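Local coordinates for programmed cell death 6-interacting protein (Homo sapiens, PDB 5WA1), which sorts cargo into multivesicular bodies as a class E VPS protein, takes part in cytokinesis, membrane repair and apoptosis, and through its Bro1 domain, described here, binds CHMP4 proteins, at residues W116-D121 against E195-I200; I26-K31 against V144-A149; V36-P41 against I110-T115; H173-S178 against A214-V219; R91-I96 against T362-P367. All coordinates share one frame; numbering follows the deposited sequence.

Interaction 1 (W116-D121 against E195-I200); sequences WKDAFD and EPTVDI
Asp199 OD2 accepts the backbone N-H of Ala119 at 2.7 Å, the donor standing above the carboxylate plane, and the same oxygen forms a salt bridge with Lys31. In the other direction Asp199 N donates to Asp118 OD2 at 3.1 Å, arriving on the syn side, so each aspartate receives a main-chain N-H of the opposite segment. The two carboxylates lie stacked with planes 27° apart, and the two side chains point in opposite senses, side by side; Asp118 OD2 comes 3.4 Å from Asp199 OD1, a pair of like charges that the surrounding N-H groups and Lys31 probably offset. Water 1 donates to Asp118 OD2 and accepts from Val198 N. Asp118 CG is anti to its backbone N (chi1 -166°), and OD1 accepts from Phe120 N at 2.7 Å, an Asx turn that bends the chain where strand 114-117 of the two-stranded antiparallel sheet gives way to loop. Thr197 OG1 donates to Asp199 OD1 at 2.6 Å, steadying the carboxylate's rotation, a task its short hydroxyl suits. Farther out, Phe120 CD2 packs obliquely on Asp199 CB at 3.6 Å, while Phe120 also reaches Thr204 and Leu208 of helix 202-226.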
# COMPACT_ATOMS: atom_id res chain seq x y z
N TRP A 116 5.58 -14.72 -16.04
CA TRP A 116 5.84 -13.61 -15.13
C TRP A 116 6.98 -13.98 -14.20
O TRP A 116 7.14 -15.15 -13.82
CB TRP A 116 4.60 -13.25 -14.30
CG TRP A 116 3.52 -12.59 -15.09
CD1 TRP A 116 2.61 -13.20 -15.90
CD2 TRP A 116 3.23 -11.19 -15.13
NE1 TRP A 116 1.77 -12.26 -16.45
CE2 TRP A 116 2.13 -11.02 -15.99
CE3 TRP A 116 3.80 -10.07 -14.52
CZ2 TRP A 116 1.58 -9.77 -16.26
CZ3 TRP A 116 3.25 -8.82 -14.78
CH2 TRP A 116 2.16 -8.68 -15.65
N LYS A 117 7.75 -12.99 -13.86
CA LYS A 117 8.87 -13.15 -12.99
C LYS A 117 8.53 -12.69 -11.57
O LYS A 117 7.67 -11.86 -11.38
CB LYS A 117 10.00 -12.33 -13.55
CG LYS A 117 11.34 -12.65 -12.98
CD LYS A 117 12.35 -11.65 -13.49
CE LYS A 117 13.64 -11.80 -12.73
NZ LYS A 117 14.40 -10.52 -12.75
N ASP A 118 9.17 -13.27 -10.57
CA ASP A 118 8.91 -12.88 -9.19
C ASP A 118 9.33 -11.43 -8.96
O ASP A 118 10.40 -11.00 -9.41
CB ASP A 118 9.66 -13.80 -8.22
CG ASP A 118 9.17 -13.66 -6.79
OD1 ASP A 118 9.67 -12.76 -6.07
OD2 ASP A 118 8.29 -14.44 -6.39
N ALA A 119 8.48 -10.68 -8.25
CA ALA A 119 8.80 -9.29 -7.97
C ALA A 119 9.97 -9.15 -7.00
O ALA A 119 10.68 -8.14 -7.03
CB ALA A 119 7.57 -8.57 -7.39
N PHE A 120 10.20 -10.16 -6.15
CA PHE A 120 11.15 -10.04 -5.05
C PHE A 120 12.31 -11.01 -5.16
O PHE A 120 13.47 -10.60 -5.00
CB PHE A 120 10.43 -10.26 -3.71
CG PHE A 120 9.25 -9.37 -3.50
CD1 PHE A 120 9.38 -8.00 -3.56
CD2 PHE A 120 7.99 -9.92 -3.27
CE1 PHE A 120 8.30 -7.18 -3.37
CE2 PHE A 120 6.90 -9.10 -3.09
CZ PHE A 120 7.05 -7.73 -3.13
N ASP A 121 12.04 -12.29 -5.43
CA ASP A 121 13.07 -13.32 -5.47
C ASP A 121 13.85 -13.18 -6.77
O ASP A 121 13.38 -13.59 -7.84
CB ASP A 121 12.43 -14.70 -5.36
CG ASP A 121 13.44 -15.80 -5.09
OD1 ASP A 121 14.65 -15.59 -5.32
OD2 ASP A 121 13.01 -16.88 -4.63
N GLU A 195 0.64 -23.77 -7.76
CA GLU A 195 0.96 -22.87 -6.66
C GLU A 195 1.73 -21.65 -7.18
O GLU A 195 2.61 -21.79 -8.04
CB GLU A 195 1.77 -23.59 -5.59
CG GLU A 195 0.92 -24.14 -4.46
CD GLU A 195 1.76 -24.70 -3.33
OE1 GLU A 195 2.95 -25.01 -3.57
OE2 GLU A 195 1.23 -24.83 -2.20
N PRO A 196 1.43 -20.46 -6.68
CA PRO A 196 2.01 -19.24 -7.24
C PRO A 196 3.46 -19.05 -6.82
O PRO A 196 3.98 -19.71 -5.91
CB PRO A 196 1.12 -18.14 -6.66
CG PRO A 196 0.73 -18.68 -5.32
CD PRO A 196 0.56 -20.18 -5.53
N THR A 197 4.12 -18.11 -7.49
CA THR A 197 5.37 -17.59 -6.96
C THR A 197 5.12 -16.95 -5.60
O THR A 197 3.98 -16.63 -5.24
CB THR A 197 6.00 -16.59 -7.93
OG1 THR A 197 4.99 -15.72 -8.46
CG2 THR A 197 6.68 -17.32 -9.09
N VAL A 198 6.19 -16.80 -4.82
CA VAL A 198 6.02 -16.32 -3.45
C VAL A 198 5.52 -14.87 -3.44
O VAL A 198 4.80 -14.48 -2.52
CB VAL A 198 7.34 -16.47 -2.67
CG1 VAL A 198 7.20 -15.94 -1.25
CG2 VAL A 198 7.76 -17.93 -2.64
N ASP A 199 5.84 -14.08 -4.47
CA ASP A 199 5.50 -12.66 -4.42
C ASP A 199 3.99 -12.44 -4.43
O ASP A 199 3.49 -11.54 -3.74
CB ASP A 199 6.16 -11.92 -5.59
CG ASP A 199 5.71 -12.43 -6.95
OD1 ASP A 199 5.10 -13.52 -7.03
OD2 ASP A 199 5.99 -11.73 -7.96
N ILE A 200 3.24 -13.26 -5.17
CA ILE A 200 1.78 -13.11 -5.22
C ILE A 200 1.07 -14.10 -4.31
O ILE A 200 -0.17 -14.16 -4.31
CB ILE A 200 1.26 -13.22 -6.67
CG1 ILE A 200 1.55 -14.60 -7.25
CG2 ILE A 200 1.85 -12.10 -7.52
CD1 ILE A 200 0.89 -14.85 -8.61
O HOH W 1 9.01 -17.26 -5.99

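Interaction 2 (I26-K31 against V144-A149); sequences ISVQLK and VLFNCA
Asn147 reads the backbone of Lys31 with both ends of its amide: OD1 accepts from Lys31 N at 2.7 Å, with the donor tilted 26° from the carbonyl plane, and ND2 donates to Lys31 O at 2.9 Å. The second bond is nearly straight (170°) and follows a lone pair of that carbonyl. Asn147 CG sits anti to its carbonyl carbon (chi1 -79°); the amide beyond it meets the extended chain, and Leu30 lays CB and CG over the amide carbon at 3.7 Å. Phe146 CG is anti to the backbone N, and its ring lies between Val28 and Lys31. Val28 CG1 meets CZ at 3.7 Å and Lys31 CD meets CD1 at 3.5 Å, both obliquely; Gln29 O lies at the ring's edge, buried without a hydrogen-bond partner in the model. The lysine chain bends at chi3 and chi4, and NZ leaves for Asp199 and Lys117 O. An N-terminal segment of the Bro1 domain is thus held to a core helix by an amide that satisfies both backbone polar groups of Lys31, while lysine's methylenes serve as apolar surface.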
# COMPACT_ATOMS: atom_id res chain seq x y z
N ILE A 26 7.60 2.72 2.09
CA ILE A 26 7.84 1.47 1.38
C ILE A 26 6.98 1.45 0.13
O ILE A 26 5.79 1.79 0.18
CB ILE A 26 7.53 0.27 2.28
CG1 ILE A 26 8.46 0.26 3.50
CG2 ILE A 26 7.64 -1.05 1.49
CD1 ILE A 26 7.95 -0.63 4.63
N SER A 27 7.58 1.08 -1.00
CA SER A 27 6.86 0.81 -2.23
C SER A 27 7.34 -0.52 -2.79
O SER A 27 8.34 -1.09 -2.35
CB SER A 27 7.04 1.93 -3.26
OG SER A 27 8.40 2.09 -3.60
N VAL A 28 6.61 -1.03 -3.78
CA VAL A 28 6.80 -2.38 -4.30
C VAL A 28 7.21 -2.28 -5.76
O VAL A 28 6.63 -1.51 -6.53
CB VAL A 28 5.51 -3.21 -4.15
CG1 VAL A 28 5.72 -4.63 -4.66
CG2 VAL A 28 5.06 -3.21 -2.69
N GLN A 29 8.23 -3.05 -6.14
CA GLN A 29 8.63 -3.12 -7.54
C GLN A 29 7.61 -3.91 -8.36
O GLN A 29 6.97 -4.84 -7.86
CB GLN A 29 10.02 -3.77 -7.67
CG GLN A 29 11.13 -2.95 -7.03
CD GLN A 29 11.35 -1.61 -7.73
OE1 GLN A 29 10.88 -0.57 -7.26
NE2 GLN A 29 12.06 -1.64 -8.85
N LEU A 30 7.46 -3.52 -9.63
CA LEU A 30 6.51 -4.19 -10.50
C LEU A 30 7.09 -5.52 -11.00
O LEU A 30 8.30 -5.69 -11.12
CB LEU A 30 6.17 -3.30 -11.70
CG LEU A 30 5.05 -2.24 -11.57
CD1 LEU A 30 5.37 -1.18 -10.53
CD2 LEU A 30 4.79 -1.59 -12.92
N LYS A 31 6.19 -6.47 -11.27
CA LYS A 31 6.60 -7.73 -11.87
C LYS A 31 6.85 -7.55 -13.36
O LYS A 31 6.17 -6.78 -14.03
CB LYS A 31 5.53 -8.80 -11.64
CG LYS A 31 5.26 -9.10 -10.17
CD LYS A 31 4.01 -9.97 -9.97
CE LYS A 31 4.11 -11.32 -10.67
NZ LYS A 31 5.40 -12.03 -10.41
N VAL A 144 -1.27 -8.72 -13.12
CA VAL A 144 -1.58 -7.35 -13.53
C VAL A 144 -2.09 -6.54 -12.34
O VAL A 144 -1.69 -5.39 -12.15
CB VAL A 144 -2.58 -7.36 -14.70
CG1 VAL A 144 -3.21 -6.00 -14.89
CG2 VAL A 144 -1.87 -7.79 -15.96
N LEU A 145 -2.97 -7.13 -11.53
CA LEU A 145 -3.45 -6.40 -10.36
C LEU A 145 -2.32 -6.13 -9.37
O LEU A 145 -2.32 -5.09 -8.70
CB LEU A 145 -4.59 -7.15 -9.67
CG LEU A 145 -5.23 -6.38 -8.51
CD1 LEU A 145 -5.67 -5.00 -8.96
CD2 LEU A 145 -6.40 -7.16 -7.89
N PHE A 146 -1.35 -7.05 -9.28
CA PHE A 146 -0.17 -6.80 -8.46
C PHE A 146 0.56 -5.54 -8.92
O PHE A 146 0.98 -4.72 -8.10
CB PHE A 146 0.77 -8.01 -8.54
CG PHE A 146 1.96 -7.92 -7.60
CD1 PHE A 146 3.11 -7.23 -7.97
CD2 PHE A 146 1.92 -8.54 -6.36
CE1 PHE A 146 4.19 -7.14 -7.11
CE2 PHE A 146 3.01 -8.47 -5.50
CZ PHE A 146 4.14 -7.77 -5.87
N ASN A 147 0.74 -5.39 -10.23
CA ASN A 147 1.46 -4.23 -10.74
C ASN A 147 0.65 -2.95 -10.59
O ASN A 147 1.23 -1.88 -10.41
CB ASN A 147 1.87 -4.46 -12.20
CG ASN A 147 3.10 -5.35 -12.32
OD1 ASN A 147 3.50 -5.98 -11.35
ND2 ASN A 147 3.70 -5.40 -13.51
N CYS A 148 -0.69 -3.03 -10.67
CA CYS A 148 -1.50 -1.86 -10.35
C CYS A 148 -1.22 -1.40 -8.93
O CYS A 148 -0.94 -0.22 -8.68
CB CYS A 148 -2.99 -2.17 -10.50
SG CYS A 148 -3.54 -2.60 -12.18
N ALA A 149 -1.27 -2.34 -7.98
CA ALA A 149 -1.00 -2.01 -6.58
C ALA A 149 0.42 -1.50 -6.40
O ALA A 149 0.65 -0.50 -5.71
CB ALA A 149 -1.26 -3.24 -5.71

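Interaction 3 (V36-P41 against I110-T115); sequences VDLAKP and ICLTFT
Leu112 pushes its two methyl groups among Val36, Leu38 and Pro41, joining the start of helix 39-49 to the chain that leads into strand 114-117, the first strand of the Bro1 domain's antiparallel two-stranded sheet. The tight part is wholly apolar. Leu112 CD2 lies 3.6 Å from Val36 CG1, while CD1 is 3.7 Å from Leu38 CD2; the two leucine side chains cross steeply, and Leu38 CD2 lies against both Leu112 methyls. Leu38 CD2 also reaches the edge of the Phe114 ring, 3.8 Å from CE1, near the ring plane. Leu38 packs as well on Leu67 of helix 56-75, and Phe114 on Leu137 of helix 137-157, buried surroundings that suit large apolar side chains.

On the solvent side the exposed side chains of Cys111 and Thr113 stay clear of the other segment, and the contact falls on their carbonyls: Val36 CG2 packs against Thr113 O, and the ring of Pro41 rests beside Cys111 O. Asp37, also exposed, points its side chain away from the other segment and uses OD1 to accept a weak capping bond from Ala39 N ahead of helix 39-49. Proline suits this first turn, where its missing N-H costs no helical bond, and its rigid ring still offers carbon to the neighbouring chain: Pro41 CB stands 4.0 Å from Ile110 CG2, and Pro41 CG 3.9 Å from Leu112 CD2.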
# COMPACT_ATOMS: atom_id res chain seq x y z
N VAL A 36 3.66 -11.18 -25.17
CA VAL A 36 2.76 -12.22 -25.65
C VAL A 36 1.88 -11.65 -26.76
O VAL A 36 1.37 -10.53 -26.65
CB VAL A 36 1.90 -12.77 -24.49
CG1 VAL A 36 0.72 -13.56 -25.03
CG2 VAL A 36 2.75 -13.64 -23.58
N ASP A 37 1.69 -12.43 -27.82
CA ASP A 37 0.79 -12.05 -28.91
C ASP A 37 -0.63 -12.44 -28.53
O ASP A 37 -1.08 -13.56 -28.79
CB ASP A 37 1.21 -12.70 -30.22
CG ASP A 37 0.27 -12.37 -31.37
OD1 ASP A 37 -0.47 -11.37 -31.26
OD2 ASP A 37 0.26 -13.12 -32.37
N LEU A 38 -1.35 -11.51 -27.91
CA LEU A 38 -2.74 -11.77 -27.53
C LEU A 38 -3.65 -11.92 -28.74
O LEU A 38 -4.67 -12.61 -28.67
CB LEU A 38 -3.27 -10.66 -26.63
CG LEU A 38 -2.85 -10.67 -25.17
CD1 LEU A 38 -3.69 -9.66 -24.38
CD2 LEU A 38 -2.99 -12.07 -24.60
N ALA A 39 -3.30 -11.27 -29.85
CA ALA A 39 -4.22 -11.18 -30.98
C ALA A 39 -4.47 -12.54 -31.61
O ALA A 39 -5.62 -13.00 -31.68
CB ALA A 39 -3.67 -10.19 -32.02
N LYS A 40 -3.41 -13.22 -32.05
CA LYS A 40 -3.54 -14.44 -32.84
C LYS A 40 -4.44 -15.50 -32.22
O LYS A 40 -5.35 -15.99 -32.93
CB LYS A 40 -2.14 -15.00 -33.12
CG LYS A 40 -2.06 -15.90 -34.35
CD LYS A 40 -0.61 -16.24 -34.68
CE LYS A 40 -0.49 -16.81 -36.09
NZ LYS A 40 -0.89 -15.82 -37.12
N PRO A 41 -4.28 -15.90 -30.95
CA PRO A 41 -5.17 -16.94 -30.41
C PRO A 41 -6.61 -16.50 -30.25
O PRO A 41 -7.50 -17.35 -30.17
CB PRO A 41 -4.54 -17.26 -29.04
CG PRO A 41 -3.17 -16.66 -29.07
CD PRO A 41 -3.29 -15.47 -29.95
N ILE A 110 -8.09 -22.24 -26.16
CA ILE A 110 -7.34 -21.04 -26.52
C ILE A 110 -5.98 -21.16 -25.83
O ILE A 110 -5.89 -21.07 -24.61
CB ILE A 110 -8.06 -19.75 -26.12
CG1 ILE A 110 -9.29 -19.50 -27.01
CG2 ILE A 110 -7.13 -18.56 -26.22
CD1 ILE A 110 -10.56 -20.15 -26.52
N CYS A 111 -4.93 -21.38 -26.62
CA CYS A 111 -3.59 -21.55 -26.08
C CYS A 111 -2.96 -20.17 -25.88
O CYS A 111 -2.60 -19.49 -26.85
CB CYS A 111 -2.73 -22.42 -27.00
SG CYS A 111 -2.65 -21.91 -28.73
N LEU A 112 -2.85 -19.76 -24.63
CA LEU A 112 -2.25 -18.49 -24.25
C LEU A 112 -1.46 -18.72 -22.98
O LEU A 112 -2.04 -19.12 -21.97
CB LEU A 112 -3.32 -17.41 -24.02
CG LEU A 112 -3.55 -16.34 -25.08
CD1 LEU A 112 -4.62 -15.38 -24.61
CD2 LEU A 112 -2.26 -15.61 -25.39
N THR A 113 -0.15 -18.48 -23.02
CA THR A 113 0.71 -18.71 -21.87
C THR A 113 1.35 -17.40 -21.44
O THR A 113 2.10 -16.77 -22.20
CB THR A 113 1.79 -19.75 -22.17
OG1 THR A 113 1.18 -21.04 -22.34
CG2 THR A 113 2.79 -19.82 -21.03
N PHE A 114 1.07 -16.99 -20.21
CA PHE A 114 1.65 -15.79 -19.64
C PHE A 114 2.80 -16.19 -18.73
O PHE A 114 2.65 -17.08 -17.88
CB PHE A 114 0.61 -14.99 -18.86
CG PHE A 114 -0.65 -14.73 -19.64
CD1 PHE A 114 -0.72 -13.70 -20.56
CD2 PHE A 114 -1.77 -15.53 -19.46
CE1 PHE A 114 -1.88 -13.46 -21.28
CE2 PHE A 114 -2.93 -15.31 -20.17
CZ PHE A 114 -2.99 -14.27 -21.08
N THR A 115 3.95 -15.56 -18.94
CA THR A 115 5.15 -15.82 -18.15
C THR A 115 5.48 -14.57 -17.36
O THR A 115 5.64 -13.49 -17.93
CB THR A 115 6.32 -16.20 -19.05
OG1 THR A 115 5.98 -17.37 -19.79
CG2 THR A 115 7.56 -16.48 -18.22

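Interaction 4 (H173-S178 against A214-V219); sequences HYQFAS and AQAQEV
Gln215 sends its amide beside the Tyr174 ring, with OE1 accepting a hydrogen bond from the backbone N of Ile26 and NE2 lying 3.3 Å from Tyr174 CE1. The amide and ring planes are 56° apart. Closer to its backbone the same residue makes a CH-pi contact: Gln215 CB stands 3.8 Å from the centroid of the Tyr174 ring, only 3° off the normal. Tyr174 CG is anti to its carbonyl carbon, and Val219 CG2 touches the ring edge at CE2, 3.9 Å away. Ala216, being small, fits the close approach of helices 164-191 and 202-226, where the axes of segments 173-178 and 214-219 are 8.4 Å apart and nearly antiparallel at 162°; its CB meets Tyr174 CB at 3.7 Å and Gln175 CG at 3.6 Å. Gln175 OE1 accepts from Lys360 N, and its NE2 donates to Ala171 O. The glutamines therefore give methylene carbon to this buried helix-helix interface while their OE1 atoms accept backbone N-H groups from the N-terminal and C-terminal segments, combining apolar packing with hydrogen bonding.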
# COMPACT_ATOMS: atom_id res chain seq x y z
N HIS A 173 -3.91 6.42 -2.98
CA HIS A 173 -3.18 5.34 -3.65
C HIS A 173 -2.74 4.24 -2.69
O HIS A 173 -2.73 3.06 -3.08
CB HIS A 173 -1.98 5.93 -4.40
CG HIS A 173 -2.34 6.56 -5.71
ND1 HIS A 173 -3.30 7.56 -5.82
CD2 HIS A 173 -1.89 6.33 -6.97
CE1 HIS A 173 -3.41 7.92 -7.09
NE2 HIS A 173 -2.57 7.19 -7.80
N TYR A 174 -2.39 4.58 -1.44
CA TYR A 174 -2.06 3.54 -0.46
C TYR A 174 -3.27 2.69 -0.13
O TYR A 174 -3.15 1.47 0.02
CB TYR A 174 -1.50 4.17 0.82
CG TYR A 174 -0.07 4.63 0.72
CD1 TYR A 174 0.91 3.82 0.15
CD2 TYR A 174 0.32 5.87 1.22
CE1 TYR A 174 2.23 4.24 0.06
CE2 TYR A 174 1.62 6.30 1.14
CZ TYR A 174 2.57 5.48 0.55
OH TYR A 174 3.88 5.90 0.46
N GLN A 175 -4.45 3.30 -0.03
CA GLN A 175 -5.65 2.52 0.25
C GLN A 175 -6.03 1.65 -0.95
O GLN A 175 -6.51 0.52 -0.78
CB GLN A 175 -6.80 3.44 0.65
CG GLN A 175 -6.60 4.03 2.05
CD GLN A 175 -7.71 4.98 2.41
OE1 GLN A 175 -8.69 4.60 3.06
NE2 GLN A 175 -7.59 6.23 1.97
N PHE A 176 -5.84 2.16 -2.17
CA PHE A 176 -6.04 1.33 -3.35
C PHE A 176 -5.07 0.15 -3.35
O PHE A 176 -5.48 -1.00 -3.52
CB PHE A 176 -5.87 2.16 -4.62
CG PHE A 176 -5.81 1.30 -5.86
CD1 PHE A 176 -6.97 0.83 -6.44
CD2 PHE A 176 -4.59 0.89 -6.38
CE1 PHE A 176 -6.93 -0.00 -7.56
CE2 PHE A 176 -4.53 0.06 -7.49
CZ PHE A 176 -5.71 -0.38 -8.08
N ALA A 177 -3.77 0.42 -3.16
CA ALA A 177 -2.79 -0.66 -3.15
C ALA A 177 -3.12 -1.68 -2.07
O ALA A 177 -3.06 -2.90 -2.31
CB ALA A 177 -1.38 -0.11 -2.95
N SER A 178 -3.52 -1.21 -0.89
CA SER A 178 -3.90 -2.12 0.19
C SER A 178 -5.06 -3.02 -0.22
O SER A 178 -5.03 -4.23 0.04
CB SER A 178 -4.28 -1.32 1.44
OG SER A 178 -4.68 -2.21 2.49
N ALA A 214 -1.07 0.69 6.67
CA ALA A 214 -0.34 1.47 7.67
C ALA A 214 0.14 2.80 7.10
O ALA A 214 0.09 3.83 7.78
CB ALA A 214 0.87 0.68 8.18
N GLN A 215 0.62 2.78 5.86
CA GLN A 215 1.14 4.01 5.29
C GLN A 215 0.02 4.98 4.96
O GLN A 215 0.20 6.19 5.10
CB GLN A 215 2.02 3.69 4.08
CG GLN A 215 3.28 2.98 4.58
CD GLN A 215 4.35 2.67 3.53
OE1 GLN A 215 5.53 2.61 3.87
NE2 GLN A 215 3.95 2.43 2.28
N ALA A 216 -1.15 4.46 4.58
CA ALA A 216 -2.32 5.33 4.42
C ALA A 216 -2.68 6.01 5.74
O ALA A 216 -2.93 7.22 5.77
CB ALA A 216 -3.51 4.52 3.89
N GLN A 217 -2.70 5.25 6.84
CA GLN A 217 -2.99 5.84 8.15
C GLN A 217 -1.93 6.87 8.54
O GLN A 217 -2.25 7.92 9.10
CB GLN A 217 -3.09 4.74 9.22
CG GLN A 217 -3.34 5.24 10.66
CD GLN A 217 -4.77 5.75 10.89
OE1 GLN A 217 -5.67 5.46 10.11
NE2 GLN A 217 -4.96 6.51 11.97
N GLU A 218 -0.66 6.59 8.21
CA GLU A 218 0.39 7.56 8.50
C GLU A 218 0.16 8.87 7.75
O GLU A 218 0.43 9.95 8.27
CB GLU A 218 1.75 6.98 8.14
CG GLU A 218 2.91 7.95 8.41
CD GLU A 218 4.25 7.37 7.98
OE1 GLU A 218 4.28 6.23 7.49
OE2 GLU A 218 5.28 8.06 8.14
N VAL A 219 -0.32 8.78 6.50
CA VAL A 219 -0.59 9.98 5.73
C VAL A 219 -1.69 10.80 6.40
O VAL A 219 -1.64 12.03 6.42
CB VAL A 219 -0.97 9.62 4.27
CG1 VAL A 219 -1.50 10.84 3.54
CG2 VAL A 219 0.24 9.06 3.54

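Interaction 5 (R91-I96 against T362-P367); sequences RYYDQI and TPVNVP
Val366 sets CG2 against Tyr93 and CG1 against Asp94 of helix 83-97. The valine and tyrosine side chains meet obliquely, with Val366 CG2 3.9 Å from Tyr93 CE2, whereas Asp94 and Val366 run past each other in opposite directions and Val366 CG1 lies 3.6 Å from Asp94 OD1. Tyr93 CG, anti to its backbone N (chi1 -179°), starts the ring out from the helix, and its OH comes 4.3 Å from Val364 CG2. Asp94 reaches over Pro367, OD2 lying 3.3 Å from Pro367 CA and 3.4 Å from CB; a cis peptide bond precedes this proline. The carboxylate's main partners lie just beyond: OD1 accepts from Ile368 N and OD2 from Ser369 N, two successive N-H groups that an acidic side chain can pair with. Beyond the pair, Tyr93 packs on Leu145 of helix 137-157 and on His183 of helix 164-191, which also touches Val364, so the C-terminal segment of the Bro1 domain runs over the side of these three helices.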
# COMPACT_ATOMS: atom_id res chain seq x y z
N ARG A 91 -6.84 0.08 -16.82
CA ARG A 91 -7.67 -0.23 -17.98
C ARG A 91 -7.44 -1.66 -18.45
O ARG A 91 -8.39 -2.38 -18.78
CB ARG A 91 -7.40 0.76 -19.11
CG ARG A 91 -8.23 0.48 -20.36
CD ARG A 91 -7.73 1.26 -21.57
NE ARG A 91 -8.32 0.75 -22.80
CZ ARG A 91 -7.95 1.11 -24.02
NH1 ARG A 91 -6.98 2.01 -24.19
NH2 ARG A 91 -8.54 0.58 -25.08
N TYR A 92 -6.17 -2.10 -18.49
CA TYR A 92 -5.90 -3.45 -18.96
C TYR A 92 -6.44 -4.50 -17.99
O TYR A 92 -6.90 -5.56 -18.42
CB TYR A 92 -4.40 -3.63 -19.20
CG TYR A 92 -4.00 -5.02 -19.62
CD1 TYR A 92 -4.42 -5.54 -20.85
CD2 TYR A 92 -3.21 -5.83 -18.81
CE1 TYR A 92 -4.06 -6.82 -21.24
CE2 TYR A 92 -2.85 -7.11 -19.19
CZ TYR A 92 -3.28 -7.60 -20.41
OH TYR A 92 -2.93 -8.87 -20.81
N TYR A 93 -6.42 -4.21 -16.68
CA TYR A 93 -7.05 -5.12 -15.73
C TYR A 93 -8.56 -5.21 -15.95
O TYR A 93 -9.13 -6.30 -15.94
CB TYR A 93 -6.76 -4.69 -14.29
CG TYR A 93 -7.38 -5.62 -13.27
CD1 TYR A 93 -6.78 -6.83 -12.96
CD2 TYR A 93 -8.56 -5.28 -12.61
CE1 TYR A 93 -7.34 -7.69 -12.03
CE2 TYR A 93 -9.12 -6.13 -11.67
CZ TYR A 93 -8.51 -7.33 -11.39
OH TYR A 93 -9.06 -8.19 -10.46
N ASP A 94 -9.21 -4.06 -16.17
CA ASP A 94 -10.64 -4.07 -16.46
C ASP A 94 -10.95 -4.88 -17.71
O ASP A 94 -11.93 -5.63 -17.76
CB ASP A 94 -11.17 -2.65 -16.62
CG ASP A 94 -11.29 -1.90 -15.30
OD1 ASP A 94 -11.21 -2.56 -14.24
OD2 ASP A 94 -11.46 -0.67 -15.34
N GLN A 95 -10.11 -4.75 -18.74
CA GLN A 95 -10.41 -5.41 -20.01
C GLN A 95 -10.31 -6.92 -19.87
O GLN A 95 -11.19 -7.65 -20.35
CB GLN A 95 -9.47 -4.90 -21.10
CG GLN A 95 -9.95 -5.18 -22.52
CD GLN A 95 -11.34 -4.64 -22.77
OE1 GLN A 95 -11.51 -3.47 -23.13
NE2 GLN A 95 -12.35 -5.49 -22.59
N ILE A 96 -9.28 -7.42 -19.17
CA ILE A 96 -9.11 -8.86 -19.00
C ILE A 96 -10.25 -9.45 -18.18
O ILE A 96 -10.78 -10.52 -18.52
CB ILE A 96 -7.74 -9.15 -18.37
CG1 ILE A 96 -6.62 -8.62 -19.26
CG2 ILE A 96 -7.58 -10.64 -18.11
CD1 ILE A 96 -6.54 -9.28 -20.61
N THR A 362 -9.32 -0.51 -0.09
CA THR A 362 -10.32 -0.22 -1.13
C THR A 362 -10.67 -1.48 -1.90
O THR A 362 -9.78 -2.10 -2.50
CB THR A 362 -9.80 0.85 -2.09
OG1 THR A 362 -9.37 2.00 -1.34
CG2 THR A 362 -10.88 1.27 -3.08
N PRO A 363 -11.93 -1.91 -1.92
CA PRO A 363 -12.28 -3.10 -2.70
C PRO A 363 -12.11 -2.85 -4.19
O PRO A 363 -12.26 -1.72 -4.67
CB PRO A 363 -13.75 -3.35 -2.34
CG PRO A 363 -14.26 -2.03 -1.86
CD PRO A 363 -13.09 -1.34 -1.21
N VAL A 364 -11.74 -3.89 -4.91
CA VAL A 364 -11.61 -3.77 -6.36
C VAL A 364 -12.96 -4.13 -6.97
O VAL A 364 -13.50 -5.23 -6.76
CB VAL A 364 -10.45 -4.62 -6.90
CG1 VAL A 364 -9.23 -4.47 -6.02
CG2 VAL A 364 -10.80 -6.07 -7.09
N ASN A 365 -13.56 -3.17 -7.66
CA ASN A 365 -14.86 -3.33 -8.31
C ASN A 365 -14.70 -2.86 -9.74
O ASN A 365 -14.71 -1.65 -10.00
CB ASN A 365 -15.96 -2.56 -7.59
CG ASN A 365 -16.21 -3.07 -6.18
OD1 ASN A 365 -16.39 -4.27 -5.96
ND2 ASN A 365 -16.21 -2.15 -5.21
N VAL A 366 -14.51 -3.81 -10.64
CA VAL A 366 -14.43 -3.53 -12.07
C VAL A 366 -15.70 -2.82 -12.51
O VAL A 366 -16.80 -3.31 -12.27
CB VAL A 366 -14.20 -4.82 -12.86
CG1 VAL A 366 -14.17 -4.55 -14.35
CG2 VAL A 366 -12.91 -5.49 -12.40
N PRO A 367 -15.55 -1.65 -13.17
CA PRO A 367 -14.29 -1.05 -13.60
C PRO A 367 -13.53 -0.25 -12.54
O PRO A 367 -14.12 0.60 -11.86
CB PRO A 367 -14.73 -0.12 -14.74
CG PRO A 367 -16.10 0.32 -14.32
CD PRO A 367 -16.72 -0.86 -13.62

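How the interactions relate
The five contacts lie in one Bro1 domain; interactions 3 and 4, the farthest apart, are about 35 Å apart between centres. Interactions 1 and 3 share strand 114-117, their segments adjoining in sequence. Interaction 2 is about 11 Å from interaction 1 between centres and joins it through Lys31; it also touches interaction 4, through Ile26 and Gln215, and interaction 5, where helices 137-157 and 83-97 pack. Along the chain interaction 3 closes before interaction 1 opens, and interaction 5, joining residues far apart in sequence, encloses interactions 1 and 4. N-terminal and C-terminal segments are thereby tied to the same helical core, including parts of the region that interacts with CHMP4 proteins.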